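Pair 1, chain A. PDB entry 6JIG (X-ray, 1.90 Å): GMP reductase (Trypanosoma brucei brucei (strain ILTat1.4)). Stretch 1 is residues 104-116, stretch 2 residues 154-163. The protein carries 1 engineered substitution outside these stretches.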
# COMPACT_ATOMS: atom_id res chain seq x y z
N ILE A 104 -5.16 -57.32 -21.22
CA ILE A 104 -6.04 -58.35 -21.76
C ILE A 104 -7.28 -58.48 -20.89
O ILE A 104 -7.36 -57.93 -19.79
CB ILE A 104 -5.33 -59.72 -21.91
CG1 ILE A 104 -4.56 -60.09 -20.64
CG2 ILE A 104 -4.39 -59.70 -23.08
CD1 ILE A 104 -5.37 -60.74 -19.58
N ILE A 105 -8.24 -59.25 -21.39
CA ILE A 105 -9.46 -59.56 -20.66
C ILE A 105 -9.95 -60.91 -21.15
O ILE A 105 -9.57 -61.37 -22.23
CB ILE A 105 -10.53 -58.46 -20.86
CG1 ILE A 105 -11.62 -58.55 -19.80
CG2 ILE A 105 -11.08 -58.50 -22.29
CD1 ILE A 105 -12.57 -57.39 -19.82
N LEU A 106 -10.80 -61.56 -20.34
CA LEU A 106 -11.28 -62.89 -20.70
C LEU A 106 -12.70 -62.81 -21.27
O LEU A 106 -13.45 -61.89 -20.94
CB LEU A 106 -11.25 -63.82 -19.48
CG LEU A 106 -9.90 -63.79 -18.76
CD1 LEU A 106 -9.98 -64.45 -17.39
CD2 LEU A 106 -8.81 -64.44 -19.61
N PRO A 107 -13.10 -63.76 -22.13
CA PRO A 107 -14.33 -63.56 -22.90
C PRO A 107 -15.61 -63.62 -22.07
O PRO A 107 -16.60 -63.00 -22.47
CB PRO A 107 -14.28 -64.68 -23.95
CG PRO A 107 -13.37 -65.68 -23.39
CD PRO A 107 -12.35 -64.94 -22.59
N HIS A 108 -15.61 -64.33 -20.94
CA HIS A 108 -16.82 -64.44 -20.13
C HIS A 108 -16.98 -63.28 -19.16
O HIS A 108 -17.96 -63.26 -18.40
CB HIS A 108 -16.83 -65.76 -19.37
CG HIS A 108 -16.86 -66.98 -20.25
ND1 HIS A 108 -17.31 -66.94 -21.55
CD2 HIS A 108 -16.49 -68.26 -20.01
CE1 HIS A 108 -17.21 -68.15 -22.08
NE2 HIS A 108 -16.71 -68.96 -21.17
N GLU A 109 -16.07 -62.31 -19.17
CA GLU A 109 -16.17 -61.17 -18.28
C GLU A 109 -17.22 -60.18 -18.80
O GLU A 109 -17.67 -60.25 -19.94
CB GLU A 109 -14.81 -60.49 -18.12
CG GLU A 109 -13.82 -61.33 -17.32
CD GLU A 109 -12.52 -60.60 -17.04
OE1 GLU A 109 -11.49 -60.98 -17.63
OE2 GLU A 109 -12.53 -59.66 -16.21
N THR A 110 -17.62 -59.26 -17.93
CA THR A 110 -18.69 -58.32 -18.21
C THR A 110 -18.15 -57.02 -18.78
O THR A 110 -16.96 -56.71 -18.69
CB THR A 110 -19.50 -58.03 -16.94
OG1 THR A 110 -18.71 -57.22 -16.05
CG2 THR A 110 -19.86 -59.33 -16.23
N ALA A 111 -19.05 -56.23 -19.37
CA ALA A 111 -18.68 -54.91 -19.84
C ALA A 111 -18.23 -54.02 -18.68
O ALA A 111 -17.31 -53.21 -18.84
CB ALA A 111 -19.86 -54.27 -20.59
N ARG A 112 -18.85 -54.17 -17.51
CA ARG A 112 -18.39 -53.43 -16.33
C ARG A 112 -16.93 -53.74 -16.03
O ARG A 112 -16.16 -52.84 -15.66
CB ARG A 112 -19.27 -53.77 -15.12
CG ARG A 112 -18.81 -53.13 -13.81
CD ARG A 112 -19.92 -53.09 -12.77
N GLU A 113 -16.52 -54.99 -16.19
CA GLU A 113 -15.13 -55.34 -15.98
C GLU A 113 -14.25 -54.87 -17.14
O GLU A 113 -13.07 -54.55 -16.94
CB GLU A 113 -14.99 -56.84 -15.76
CG GLU A 113 -15.57 -57.27 -14.41
CD GLU A 113 -15.81 -58.76 -14.31
OE1 GLU A 113 -15.45 -59.35 -13.27
OE2 GLU A 113 -16.37 -59.34 -15.27
N ALA A 114 -14.81 -54.81 -18.35
CA ALA A 114 -14.07 -54.23 -19.48
C ALA A 114 -13.75 -52.77 -19.23
O ALA A 114 -12.62 -52.33 -19.43
CB ALA A 114 -14.87 -54.41 -20.77
N TRP A 115 -14.74 -51.99 -18.77
CA TRP A 115 -14.50 -50.58 -18.48
C TRP A 115 -13.43 -50.41 -17.42
O TRP A 115 -12.61 -49.49 -17.50
CB TRP A 115 -15.80 -49.89 -18.03
CG TRP A 115 -16.71 -49.53 -19.15
CD1 TRP A 115 -17.89 -50.13 -19.48
CD2 TRP A 115 -16.53 -48.46 -20.09
NE1 TRP A 115 -18.45 -49.51 -20.56
CE2 TRP A 115 -17.64 -48.48 -20.96
CE3 TRP A 115 -15.55 -47.49 -20.27
CZ2 TRP A 115 -17.79 -47.57 -22.00
CZ3 TRP A 115 -15.69 -46.58 -21.31
CH2 TRP A 115 -16.81 -46.63 -22.17
N GLU A 116 -13.42 -51.28 -16.41
CA GLU A 116 -12.39 -51.20 -15.37
C GLU A 116 -11.01 -51.51 -15.94
O GLU A 116 -10.03 -50.85 -15.59
CB GLU A 116 -12.73 -52.14 -14.22
N ASP A 154 -24.90 -52.87 -21.83
CA ASP A 154 -25.27 -52.92 -20.43
C ASP A 154 -24.12 -53.50 -19.62
O ASP A 154 -23.33 -54.30 -20.13
CB ASP A 154 -26.54 -53.75 -20.21
CG ASP A 154 -27.69 -53.32 -21.11
OD1 ASP A 154 -28.10 -52.14 -21.05
OD2 ASP A 154 -28.18 -54.18 -21.88
N GLU A 155 -24.03 -53.08 -18.36
CA GLU A 155 -22.95 -53.53 -17.49
C GLU A 155 -22.82 -55.04 -17.44
O GLU A 155 -21.73 -55.56 -17.13
CB GLU A 155 -23.15 -52.99 -16.07
CG GLU A 155 -23.14 -51.46 -15.98
CD GLU A 155 -21.73 -50.89 -16.04
OE1 GLU A 155 -20.95 -51.12 -15.10
OE2 GLU A 155 -21.41 -50.19 -17.03
N SER A 156 -23.89 -55.77 -17.74
CA SER A 156 -23.91 -57.22 -17.63
C SER A 156 -23.53 -57.93 -18.92
O SER A 156 -23.32 -59.15 -18.90
CB SER A 156 -25.30 -57.69 -17.19
OG SER A 156 -26.29 -57.28 -18.12
N THR A 157 -23.45 -57.21 -20.04
CA THR A 157 -23.17 -57.84 -21.32
C THR A 157 -21.77 -58.43 -21.33
O THR A 157 -20.83 -57.86 -20.78
CB THR A 157 -23.33 -56.83 -22.45
OG1 THR A 157 -24.46 -55.99 -22.17
CG2 THR A 157 -23.53 -57.53 -23.78
N THR A 158 -21.63 -59.59 -21.97
CA THR A 158 -20.35 -60.28 -21.94
C THR A 158 -19.37 -59.66 -22.93
O THR A 158 -19.76 -59.10 -23.96
CB THR A 158 -20.50 -61.77 -22.24
OG1 THR A 158 -20.99 -61.95 -23.57
CG2 THR A 158 -21.46 -62.42 -21.25
N VAL A 159 -18.09 -59.76 -22.59
CA VAL A 159 -17.02 -59.29 -23.47
C VAL A 159 -17.11 -59.97 -24.83
O VAL A 159 -17.11 -59.31 -25.88
CB VAL A 159 -15.66 -59.53 -22.80
CG1 VAL A 159 -14.54 -59.49 -23.84
CG2 VAL A 159 -15.43 -58.52 -21.68
N GLU A 160 -17.22 -61.30 -24.85
CA GLU A 160 -17.23 -61.99 -26.12
C GLU A 160 -18.45 -61.65 -26.97
O GLU A 160 -18.39 -61.78 -28.19
CB GLU A 160 -17.15 -63.50 -25.90
CG GLU A 160 -18.34 -64.08 -25.17
CD GLU A 160 -18.28 -65.59 -25.12
OE1 GLU A 160 -18.34 -66.15 -24.00
OE2 GLU A 160 -18.15 -66.22 -26.20
N SER A 161 -19.55 -61.20 -26.35
CA SER A 161 -20.70 -60.78 -27.14
C SER A 161 -20.45 -59.46 -27.86
O SER A 161 -21.09 -59.18 -28.88
CB SER A 161 -21.94 -60.65 -26.25
OG SER A 161 -21.70 -59.79 -25.16
N LEU A 162 -19.53 -58.64 -27.35
CA LEU A 162 -19.26 -57.31 -27.88
C LEU A 162 -17.96 -57.22 -28.67
O LEU A 162 -17.75 -56.21 -29.36
CB LEU A 162 -19.22 -56.29 -26.74
CG LEU A 162 -20.44 -56.21 -25.83
CD1 LEU A 162 -20.07 -55.55 -24.51
CD2 LEU A 162 -21.55 -55.44 -26.51
N MET A 163 -17.11 -58.24 -28.60
CA MET A 163 -15.76 -58.16 -29.14
C MET A 163 -15.76 -58.37 -30.65
O MET A 163 -16.70 -58.93 -31.23
CB MET A 163 -14.86 -59.20 -28.49
CG MET A 163 -14.87 -60.57 -29.18
SD MET A 163 -14.08 -61.84 -28.18
CE MET A 163 -14.20 -63.29 -29.23

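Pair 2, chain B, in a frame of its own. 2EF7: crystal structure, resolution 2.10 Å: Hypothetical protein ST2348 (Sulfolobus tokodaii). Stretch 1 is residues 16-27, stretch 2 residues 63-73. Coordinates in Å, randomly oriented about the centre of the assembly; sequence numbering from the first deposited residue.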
# COMPACT_ATOMS: atom_id res chain seq x y z
N SER B 16 1.00 25.99 5.80
CA SER B 16 1.22 26.88 4.67
C SER B 16 2.06 28.08 5.07
O SER B 16 2.15 28.41 6.25
CB SER B 16 -0.11 27.39 4.13
OG SER B 16 -0.72 28.26 5.07
N VAL B 17 2.67 28.73 4.09
CA VAL B 17 3.48 29.92 4.32
C VAL B 17 3.06 30.90 3.24
O VAL B 17 2.63 30.48 2.16
CB VAL B 17 5.01 29.64 4.19
CG1 VAL B 17 5.44 28.58 5.21
CG2 VAL B 17 5.35 29.19 2.76
N THR B 18 3.17 32.19 3.52
CA THR B 18 2.76 33.19 2.54
C THR B 18 3.78 33.27 1.42
O THR B 18 4.95 32.90 1.59
CB THR B 18 2.60 34.58 3.18
OG1 THR B 18 3.89 35.07 3.56
CG2 THR B 18 1.73 34.49 4.40
N LYS B 19 3.35 33.76 0.26
CA LYS B 19 4.23 33.85 -0.90
C LYS B 19 5.47 34.73 -0.75
O LYS B 19 6.37 34.68 -1.58
CB LYS B 19 3.43 34.30 -2.13
CG LYS B 19 2.85 35.69 -2.05
CD LYS B 19 2.24 36.08 -3.40
CE LYS B 19 1.63 37.47 -3.35
NZ LYS B 19 1.13 37.90 -4.69
N ASP B 20 5.54 35.53 0.31
CA ASP B 20 6.72 36.36 0.51
C ASP B 20 7.54 35.91 1.73
O ASP B 20 8.46 36.60 2.16
CB ASP B 20 6.33 37.83 0.64
CG ASP B 20 5.63 38.14 1.93
OD1 ASP B 20 4.88 37.27 2.44
OD2 ASP B 20 5.81 39.27 2.44
N ALA B 21 7.20 34.74 2.28
CA ALA B 21 7.92 34.19 3.42
C ALA B 21 9.35 33.91 2.98
O ALA B 21 9.57 33.50 1.84
CB ALA B 21 7.25 32.90 3.87
N LYS B 22 10.32 34.13 3.87
CA LYS B 22 11.73 33.92 3.50
C LYS B 22 12.16 32.46 3.63
O LYS B 22 11.67 31.73 4.49
CB LYS B 22 12.63 34.80 4.36
CG LYS B 22 12.35 36.29 4.24
CD LYS B 22 13.13 37.07 5.29
CE LYS B 22 12.80 38.55 5.26
NZ LYS B 22 13.23 39.20 3.99
N LEU B 23 13.09 32.05 2.78
CA LEU B 23 13.57 30.68 2.78
C LEU B 23 13.93 30.19 4.17
O LEU B 23 13.48 29.13 4.60
CB LEU B 23 14.77 30.53 1.84
CG LEU B 23 15.36 29.13 1.66
CD1 LEU B 23 16.08 29.04 0.32
CD2 LEU B 23 16.33 28.81 2.79
N ASN B 24 14.73 30.97 4.91
CA ASN B 24 15.11 30.51 6.24
C ASN B 24 13.94 30.33 7.20
O ASN B 24 13.95 29.40 8.01
CB ASN B 24 16.17 31.43 6.86
CG ASN B 24 15.64 32.80 7.20
OD1 ASN B 24 15.12 33.50 6.33
ND2 ASN B 24 15.77 33.19 8.45
N ASP B 25 12.93 31.19 7.11
CA ASP B 25 11.78 31.04 8.00
C ASP B 25 10.97 29.80 7.62
O ASP B 25 10.45 29.08 8.48
CB ASP B 25 10.87 32.28 7.96
CG ASP B 25 11.56 33.51 8.52
OD1 ASP B 25 12.34 33.36 9.49
OD2 ASP B 25 11.32 34.63 8.02
N ILE B 26 10.88 29.55 6.32
CA ILE B 26 10.15 28.38 5.83
C ILE B 26 10.87 27.12 6.29
O ILE B 26 10.23 26.16 6.73
CB ILE B 26 10.07 28.38 4.29
CG1 ILE B 26 9.30 29.62 3.81
CG2 ILE B 26 9.41 27.10 3.81
CD1 ILE B 26 9.48 29.92 2.31
N ALA B 27 12.20 27.11 6.17
CA ALA B 27 12.96 25.94 6.57
C ALA B 27 12.75 25.73 8.06
O ALA B 27 12.67 24.60 8.54
CB ALA B 27 14.45 26.13 6.27
N LYS B 63 20.86 30.99 -4.09
CA LYS B 63 19.88 31.89 -3.50
C LYS B 63 20.20 32.09 -2.03
O LYS B 63 20.69 31.17 -1.37
CB LYS B 63 18.47 31.32 -3.64
CG LYS B 63 18.04 31.08 -5.08
CD LYS B 63 17.34 32.29 -5.68
CE LYS B 63 18.22 33.52 -5.71
NZ LYS B 63 17.44 34.71 -6.15
N SER B 64 19.93 33.29 -1.51
CA SER B 64 20.20 33.59 -0.11
C SER B 64 19.08 33.12 0.80
O SER B 64 18.03 32.67 0.34
CB SER B 64 20.40 35.10 0.08
OG SER B 64 19.16 35.78 0.01
N LEU B 65 19.32 33.26 2.10
CA LEU B 65 18.36 32.86 3.11
C LEU B 65 17.12 33.76 3.14
O LEU B 65 16.11 33.40 3.74
CB LEU B 65 19.02 32.88 4.50
CG LEU B 65 20.25 32.00 4.75
CD1 LEU B 65 20.68 32.16 6.22
CD2 LEU B 65 19.92 30.55 4.46
N GLU B 66 17.20 34.92 2.51
CA GLU B 66 16.07 35.85 2.48
C GLU B 66 15.15 35.66 1.26
O GLU B 66 14.13 36.33 1.12
CB GLU B 66 16.56 37.30 2.51
CG GLU B 66 17.23 37.73 3.80
CD GLU B 66 18.68 37.30 3.89
OE1 GLU B 66 19.45 37.61 2.95
OE2 GLU B 66 19.06 36.66 4.90
N THR B 67 15.52 34.74 0.38
CA THR B 67 14.73 34.50 -0.83
C THR B 67 13.26 34.21 -0.50
O THR B 67 12.94 33.38 0.35
CB THR B 67 15.34 33.33 -1.63
OG1 THR B 67 16.74 33.57 -1.83
CG2 THR B 67 14.66 33.21 -3.00
N LYS B 68 12.36 34.93 -1.16
CA LYS B 68 10.93 34.76 -0.92
C LYS B 68 10.39 33.45 -1.49
O LYS B 68 10.87 32.94 -2.49
CB LYS B 68 10.15 35.95 -1.50
CG LYS B 68 10.49 37.30 -0.85
CD LYS B 68 9.60 38.43 -1.38
CE LYS B 68 9.66 38.52 -2.90
NZ LYS B 68 8.59 39.38 -3.49
N ALA B 69 9.36 32.92 -0.83
CA ALA B 69 8.74 31.67 -1.24
C ALA B 69 8.40 31.61 -2.73
O ALA B 69 8.77 30.66 -3.42
CB ALA B 69 7.48 31.42 -0.40
N GLU B 70 7.69 32.62 -3.22
CA GLU B 70 7.28 32.63 -4.62
C GLU B 70 8.43 32.54 -5.62
O GLU B 70 8.21 32.20 -6.78
CB GLU B 70 6.41 33.86 -4.92
CG GLU B 70 7.15 35.19 -4.88
CD GLU B 70 6.20 36.38 -4.89
OE1 GLU B 70 5.20 36.33 -5.64
OE2 GLU B 70 6.47 37.36 -4.16
N GLU B 71 9.66 32.84 -5.19
CA GLU B 71 10.80 32.80 -6.10
C GLU B 71 11.40 31.42 -6.32
O GLU B 71 12.16 31.23 -7.27
CB GLU B 71 11.92 33.73 -5.61
CG GLU B 71 11.53 35.18 -5.43
CD GLU B 71 12.73 36.04 -5.07
OE1 GLU B 71 13.60 36.23 -5.96
OE2 GLU B 71 12.82 36.52 -3.92
N PHE B 72 11.08 30.45 -5.47
CA PHE B 72 11.67 29.12 -5.63
C PHE B 72 10.73 27.96 -5.43
O PHE B 72 11.13 26.80 -5.52
CB PHE B 72 12.89 28.97 -4.71
CG PHE B 72 12.57 28.90 -3.24
CD1 PHE B 72 12.50 27.68 -2.59
CD2 PHE B 72 12.37 30.07 -2.50
CE1 PHE B 72 12.25 27.61 -1.21
CE2 PHE B 72 12.12 30.03 -1.13
CZ PHE B 72 12.06 28.80 -0.48
N MSE B 73 9.47 28.27 -5.15
CA MSE B 73 8.46 27.23 -4.95
C MSE B 73 8.16 26.57 -6.29
O MSE B 73 8.63 27.01 -7.34
CB MSE B 73 7.17 27.86 -4.44
CG MSE B 73 6.47 28.68 -5.51
SE MSE B 73 4.87 29.59 -4.92
CE MSE B 73 4.45 30.57 -6.57
O HOH W 1 12.96 38.63 1.27

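The sharpest difference lies where the larger apolar side chain sits. In pair 1 the second stretch supplies it: Val A159 points toward stretch 1 and gives up more area to the contact than any other residue of the pair, while the helix facing it offers the small Ala A114. Pair 2 reverses the sizes. Ala B69 takes the place of Val A159, and the helix brings Ile B26 where pair 1 has Ala A114. Leu B23, in the place of Ala A111, is no part of this trade; it grows alongside Phe B72.

Around this exchange the backbones scarcely differ; the central residues superpose with an RMSD of 0.4 Å. In each pair a type I turn leads into the start of a helix on stretch 1, a second type I turn opens stretch 2, and a single beta bridge joins them, Thr A110 with Thr A158 in pair 1 and Lys B22 with Lys B68 in pair 2. Four backbone hydrogen bonds recur at matched positions. Glu A160 N donates to Pro A107 O (3.0 Å) as Glu B70 N does to Lys B19 O (2.9 Å); Val A159 N reaches Glu A109 O and Ala B69 N reaches Ala B21 O, both at 2.7 Å. Ala A111 N and Leu B23 N donate to Thr A157 O and Thr B67 O, each at 2.8 Å. Finally, Arg A112 N binds Glu A155 O at 3.2 Å and Asn B24 N binds Leu B65 O at 3.0 Å. Because main-chain atoms carry this ladder, the side chains around it can vary widely.

The packing shows how. In pair 1, Val A159 CG2 meets Ile A105 CD1 at 3.6 Å and Ala A114 CB at 4.2 Å, so one branch touches both strand and helix. In pair 2, Ala B69 CB is 4.4 Å from Val B17 CG2, and Ile B26 CD1 extends to within 3.7 Å of Ala B69 CB. The next apolar position enlarges on both sides: Ala A111 CB lies 4.1 Å from Leu A162 CD1, whereas Leu B23 CG lies 3.9 Å from Phe B72 CZ, with Leu B23 CD1 over one face of the ring.

The polar surroundings diverge too. Thr A110 caps its helix, OG1 accepting from Glu A113 N at 3.1 Å, while Glu A113 OE2 accepts from Thr A110 N at 2.9 Å. Lys B22, at the same N-cap position, instead sends NZ to a water at 2.8 Å, which donates to Glu B66 O at 2.6 Å, linking the stretches through solvent.

Glu A160 and Glu B70 match closely and both adopt chi1 p, yet serve different partners. Glu A160 OE1 accepts a weak hydrogen bond across the contact from His A108 ND1 (2.8 Å); Glu B70 OE2 forms a salt bridge with Lys B68 NZ (3.0 Å) within its own stretch. The designer's rule is to keep the backbone ladder; bulk can trade across it, as between Val A159 and Ile B26, or grow on both sides, as at Leu B23 and Phe B72.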